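Local atomic coordinates of titin (Homo sapiens, PDB entry 2J8H), a protein that serves as a giant elastic protein of muscle, here represented by a rigid tandem of two immunoglobulin domains from its A-band part. Residues 164-177 with 185-197. Residues are numbered along the deposited sequence; the frame is centred on the assembly and turned at random.
Sequences FPNGVERKDAGFYV and GIDQKTVELDVAD
L193 lays its CB against the Y176 ring, 3.9 Å from Y176 CE1, and its CD2 goes on to F164. There L193 CD2 lies 3.7 Å from F164 CZ. With CG anti to the backbone N (chi1 175°), the leucine reaches into the domain interior, where V114 and A116 of strand 112-117 also touch it. The F164 ring is set edge-on to the tyrosine, whose CZ lies in its plane. At the far end of that tyrosine, OH gives a very short hydrogen bond to D172 O, met in the plane of the ring. This is the tyrosine corner of Greek-key immunoglobulin domains, formed here where the chain enters strand F, the first strand of the F-G hairpin. D172 itself turns back to receive E169 N on OD2 (2.8 Å), while H150 binds its OD1. Backbone hydrogen bonds pair G174 with L193 and Y176 with V191. On the other face of the sheet F175 and E192 run side by side: CG of the glutamate sits over one ring face, and T190 CG2 meets the ring edge. V195 CG2 lies 3.6 Å from E169 O and touches A173 CB, while V195 CG1 meets V168 CG2. Beyond, extended R170 forms a two-pronged salt bridge with C-terminal D197. R170 NH2 lies 2.8 Å from D197 OD2, and NE meets OD1 less closely. Both oxygens use syn lone pairs, somewhat out of the guanidinium plane.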
loop_
_atom_site.group_PDB
_atom_site.type_symbol
_atom_site.label_atom_id
_atom_site.label_comp_id
_atom_site.label_asym_id
_atom_site.label_seq_id
_atom_site.Cartn_x
_atom_site.Cartn_y
_atom_site.Cartn_z
ATOM N N PHE A 164 -6.916 37.694 1.099
ATOM C CA PHE A 164 -6.555 39.093 0.885
ATOM C C PHE A 164 -7.842 39.905 1.018
ATOM O O PHE A 164 -8.414 40.297 0.024
ATOM C CB PHE A 164 -5.946 39.236 -0.517
ATOM C CG PHE A 164 -4.643 38.486 -0.683
ATOM C CD1 PHE A 164 -4.627 37.126 -0.958
ATOM C CD2 PHE A 164 -3.431 39.125 -0.512
ATOM C CE1 PHE A 164 -3.430 36.431 -1.077
ATOM C CE2 PHE A 164 -2.235 38.433 -0.641
ATOM C CZ PHE A 164 -2.246 37.081 -0.914
ATOM N N PRO A 165 -8.326 40.134 2.261
ATOM C CA PRO A 165 -9.666 40.690 2.458
ATOM C C PRO A 165 -9.880 42.104 1.922
ATOM O O PRO A 165 -11.029 42.515 1.698
ATOM C CB PRO A 165 -9.835 40.655 3.978
ATOM C CG PRO A 165 -8.471 40.669 4.516
ATOM C CD PRO A 165 -7.663 39.878 3.552
ATOM N N ASN A 166 -8.797 42.848 1.731
ATOM C CA ASN A 166 -8.886 44.211 1.277
ATOM C C ASN A 166 -8.925 44.277 -0.251
ATOM O O ASN A 166 -9.048 45.358 -0.817
ATOM C CB ASN A 166 -7.683 45.029 1.763
ATOM C CG ASN A 166 -7.433 44.903 3.255
ATOM O OD1 ASN A 166 -8.372 44.858 4.067
ATOM N ND2 ASN A 166 -6.153 44.909 3.632
ATOM N N GLY A 167 -8.800 43.129 -0.912
ATOM C CA GLY A 167 -8.619 43.096 -2.354
ATOM C C GLY A 167 -7.145 43.057 -2.696
ATOM O O GLY A 167 -6.349 43.816 -2.144
ATOM N N VAL A 168 -6.773 42.201 -3.641
ATOM C CA VAL A 168 -5.362 42.070 -4.000
ATOM C C VAL A 168 -4.839 43.295 -4.677
ATOM O O VAL A 168 -5.545 43.957 -5.429
ATOM C CB VAL A 168 -5.056 40.879 -4.939
ATOM C CG1 VAL A 168 -5.220 39.589 -4.189
ATOM C CG2 VAL A 168 -5.926 40.927 -6.167
ATOM N N GLU A 169 -3.581 43.576 -4.371
ATOM C CA GLU A 169 -2.826 44.642 -4.967
ATOM C C GLU A 169 -1.762 43.989 -5.844
ATOM O O GLU A 169 -1.469 42.805 -5.709
ATOM C CB GLU A 169 -2.180 45.457 -3.859
ATOM C CG GLU A 169 -3.212 46.176 -2.986
ATOM C CD GLU A 169 -2.681 46.591 -1.612
ATOM O OE1 GLU A 169 -1.450 46.525 -1.383
ATOM O OE2 GLU A 169 -3.512 46.988 -0.755
ATOM N N ARG A 170 -1.172 44.761 -6.745
ATOM C CA ARG A 170 -0.158 44.225 -7.638
ATOM C C ARG A 170 1.010 43.640 -6.860
ATOM O O ARG A 170 1.621 42.653 -7.279
ATOM C CB ARG A 170 0.356 45.321 -8.553
ATOM C CG ARG A 170 -0.645 45.754 -9.564
ATOM C CD ARG A 170 -0.058 46.851 -10.399
ATOM N NE ARG A 170 -1.101 47.539 -11.137
ATOM C CZ ARG A 170 -1.099 48.842 -11.431
ATOM N NH1 ARG A 170 -0.095 49.648 -11.066
ATOM N NH2 ARG A 170 -2.123 49.348 -12.109
ATOM N N LYS A 171 1.321 44.259 -5.728
ATOM C CA LYS A 171 2.436 43.825 -4.909
ATOM C C LYS A 171 2.184 42.489 -4.247
ATOM O O LYS A 171 3.110 41.910 -3.707
ATOM C CB LYS A 171 2.751 44.864 -3.834
ATOM C CG LYS A 171 1.781 44.921 -2.658
ATOM C CD LYS A 171 2.070 46.154 -1.793
ATOM C CE LYS A 171 1.811 45.904 -0.300
ATOM N NZ LYS A 171 2.346 47.037 0.559
ATOM N N ASP A 172 0.937 42.020 -4.254
ATOM C CA ASP A 172 0.596 40.726 -3.653
ATOM C C ASP A 172 1.045 39.541 -4.488
ATOM O O ASP A 172 1.118 38.415 -3.991
ATOM C CB ASP A 172 -0.910 40.638 -3.382
ATOM C CG ASP A 172 -1.332 41.498 -2.216
ATOM O OD1 ASP A 172 -0.550 41.556 -1.244
ATOM O OD2 ASP A 172 -2.428 42.098 -2.257
ATOM N N ALA A 173 1.303 39.791 -5.763
ATOM C CA ALA A 173 1.904 38.804 -6.623
ATOM C C ALA A 173 3.140 38.247 -5.954
ATOM O O ALA A 173 3.896 38.973 -5.288
ATOM C CB ALA A 173 2.277 39.435 -7.955
ATOM N N GLY A 174 3.357 36.952 -6.143
ATOM C CA GLY A 174 4.552 36.314 -5.629
ATOM C C GLY A 174 4.290 34.884 -5.244
ATOM O O GLY A 174 3.305 34.299 -5.668
ATOM N N PHE A 175 5.183 34.341 -4.429
ATOM C CA PHE A 175 5.191 32.929 -4.090
ATOM C C PHE A 175 4.880 32.761 -2.624
ATOM O O PHE A 175 5.600 33.276 -1.771
ATOM C CB PHE A 175 6.561 32.331 -4.399
ATOM C CG PHE A 175 6.912 32.355 -5.854
ATOM C CD1 PHE A 175 7.611 33.418 -6.387
ATOM C CD2 PHE A 175 6.531 31.321 -6.689
ATOM C CE1 PHE A 175 7.947 33.449 -7.748
ATOM C CE2 PHE A 175 6.856 31.339 -8.043
ATOM C CZ PHE A 175 7.564 32.409 -8.574
ATOM N N TYR A 176 3.783 32.067 -2.332
ATOM C CA TYR A 176 3.338 31.878 -0.962
ATOM C C TYR A 176 3.592 30.417 -0.601
ATOM O O TYR A 176 3.330 29.520 -1.400
ATOM C CB TYR A 176 1.860 32.253 -0.844
ATOM C CG TYR A 176 1.626 33.741 -1.053
ATOM C CD1 TYR A 176 1.477 34.276 -2.328
ATOM C CD2 TYR A 176 1.613 34.610 0.017
ATOM C CE1 TYR A 176 1.314 35.649 -2.525
ATOM C CE2 TYR A 176 1.423 35.977 -0.162
ATOM C CZ TYR A 176 1.280 36.493 -1.424
ATOM O OH TYR A 176 1.108 37.851 -1.575
ATOM N N VAL A 177 4.159 30.198 0.579
ATOM C CA VAL A 177 4.498 28.876 1.040
ATOM C C VAL A 177 3.596 28.535 2.223
ATOM O O VAL A 177 3.514 29.298 3.174
ATOM C CB VAL A 177 5.975 28.792 1.441
ATOM C CG1 VAL A 177 6.297 27.399 1.951
ATOM C CG2 VAL A 177 6.871 29.166 0.251
ATOM N N GLY A 185 5.524 14.268 10.660
ATOM C CA GLY A 185 6.197 14.885 9.530
ATOM C C GLY A 185 5.780 16.304 9.230
ATOM O O GLY A 185 4.805 16.813 9.761
ATOM N N ILE A 186 6.569 16.914 8.355
ATOM C CA ILE A 186 6.376 18.249 7.873
ATOM C C ILE A 186 6.172 18.168 6.377
ATOM O O ILE A 186 6.882 17.452 5.680
ATOM C CB ILE A 186 7.628 19.058 8.134
ATOM C CG1 ILE A 186 7.911 19.022 9.639
ATOM C CG2 ILE A 186 7.470 20.490 7.594
ATOM C CD1 ILE A 186 8.982 19.941 10.085
ATOM N N ASP A 187 5.217 18.925 5.874
ATOM C CA ASP A 187 5.022 19.034 4.428
ATOM C C ASP A 187 4.798 20.512 4.122
ATOM O O ASP A 187 4.179 21.215 4.924
ATOM C CB ASP A 187 3.782 18.242 4.030
ATOM C CG ASP A 187 3.687 17.975 2.528
ATOM O OD1 ASP A 187 4.739 17.782 1.899
ATOM O OD2 ASP A 187 2.555 17.930 1.997
ATOM N N GLN A 188 5.297 20.967 2.976
ATOM C CA GLN A 188 5.069 22.317 2.478
ATOM C C GLN A 188 4.854 22.307 0.983
ATOM O O GLN A 188 5.282 21.378 0.275
ATOM C CB GLN A 188 6.208 23.266 2.847
ATOM C CG GLN A 188 7.469 23.166 2.043
ATOM C CD GLN A 188 8.452 24.299 2.357
ATOM O OE1 GLN A 188 8.735 24.596 3.525
ATOM N NE2 GLN A 188 8.961 24.933 1.317
ATOM N N LYS A 189 4.159 23.328 0.513
ATOM C CA LYS A 189 3.892 23.512 -0.897
ATOM C C LYS A 189 3.893 25.013 -1.146
ATOM O O LYS A 189 3.728 25.802 -0.230
ATOM C CB LYS A 189 2.538 22.922 -1.300
ATOM C CG LYS A 189 2.425 21.392 -1.256
ATOM C CD LYS A 189 3.312 20.729 -2.292
ATOM C CE LYS A 189 3.470 19.249 -2.044
ATOM N NZ LYS A 189 4.228 18.956 -0.764
ATOM N N THR A 190 4.105 25.381 -2.398
ATOM C CA THR A 190 4.145 26.756 -2.813
ATOM C C THR A 190 2.995 27.007 -3.771
ATOM O O THR A 190 2.627 26.148 -4.569
ATOM C CB THR A 190 5.481 27.050 -3.489
ATOM O OG1 THR A 190 6.515 26.844 -2.523
ATOM C CG2 THR A 190 5.563 28.491 -4.022
ATOM N N VAL A 191 2.456 28.214 -3.694
ATOM C CA VAL A 191 1.443 28.710 -4.618
ATOM C C VAL A 191 1.930 30.035 -5.208
ATOM O O VAL A 191 2.303 30.940 -4.457
ATOM C CB VAL A 191 0.125 28.995 -3.869
ATOM C CG1 VAL A 191 -0.920 29.538 -4.808
ATOM C CG2 VAL A 191 -0.366 27.740 -3.171
ATOM N N GLU A 192 1.951 30.146 -6.530
ATOM C CA GLU A 192 2.270 31.421 -7.153
ATOM C C GLU A 192 0.989 32.191 -7.424
ATOM O O GLU A 192 0.064 31.671 -8.062
ATOM C CB GLU A 192 3.047 31.263 -8.452
ATOM C CG GLU A 192 3.342 32.634 -9.059
ATOM C CD GLU A 192 4.211 32.592 -10.272
ATOM O OE1 GLU A 192 4.504 31.477 -10.757
ATOM O OE2 GLU A 192 4.594 33.687 -10.737
ATOM N N LEU A 193 0.955 33.438 -6.948
ATOM C CA LEU A 193 -0.145 34.350 -7.209
ATOM C C LEU A 193 0.343 35.353 -8.213
ATOM O O LEU A 193 1.391 35.941 -8.023
ATOM C CB LEU A 193 -0.553 35.080 -5.928
ATOM C CG LEU A 193 -1.630 36.169 -6.008
ATOM C CD1 LEU A 193 -2.848 35.676 -6.751
ATOM C CD2 LEU A 193 -2.044 36.644 -4.600
ATOM N N ASP A 194 -0.391 35.543 -9.297
ATOM C CA ASP A 194 -0.102 36.663 -10.183
ATOM C C ASP A 194 -1.315 37.559 -10.223
ATOM O O ASP A 194 -2.439 37.106 -10.053
ATOM C CB ASP A 194 0.310 36.206 -11.573
ATOM C CG ASP A 194 -0.820 35.580 -12.339
ATOM O OD1 ASP A 194 -1.113 34.389 -12.079
ATOM O OD2 ASP A 194 -1.395 36.283 -13.197
ATOM N N VAL A 195 -1.076 38.848 -10.419
ATOM C CA VAL A 195 -2.148 39.819 -10.421
ATOM C C VAL A 195 -2.141 40.547 -11.756
ATOM O O VAL A 195 -1.114 41.075 -12.172
ATOM C CB VAL A 195 -1.999 40.816 -9.258
ATOM C CG1 VAL A 195 -3.144 41.857 -9.290
ATOM C CG2 VAL A 195 -1.956 40.073 -7.928
ATOM N N ALA A 196 -3.285 40.533 -12.436
ATOM C CA ALA A 196 -3.447 41.252 -13.691
ATOM C C ALA A 196 -4.280 42.502 -13.439
ATOM O O ALA A 196 -5.095 42.565 -12.513
ATOM C CB ALA A 196 -4.119 40.358 -14.725
ATOM N N ASP A 197 -4.086 43.524 -14.243
ATOM C CA ASP A 197 -5.010 44.639 -14.155
ATOM C C ASP A 197 -6.361 44.208 -14.720
ATOM O O ASP A 197 -7.293 43.983 -13.930
ATOM C CB ASP A 197 -4.453 45.866 -14.852
ATOM C CG ASP A 197 -3.497 46.613 -13.969
ATOM O OD1 ASP A 197 -2.546 45.965 -13.467
ATOM O OD2 ASP A 197 -3.725 47.823 -13.745
ATOM O OXT ASP A 197 -6.524 44.044 -15.942
#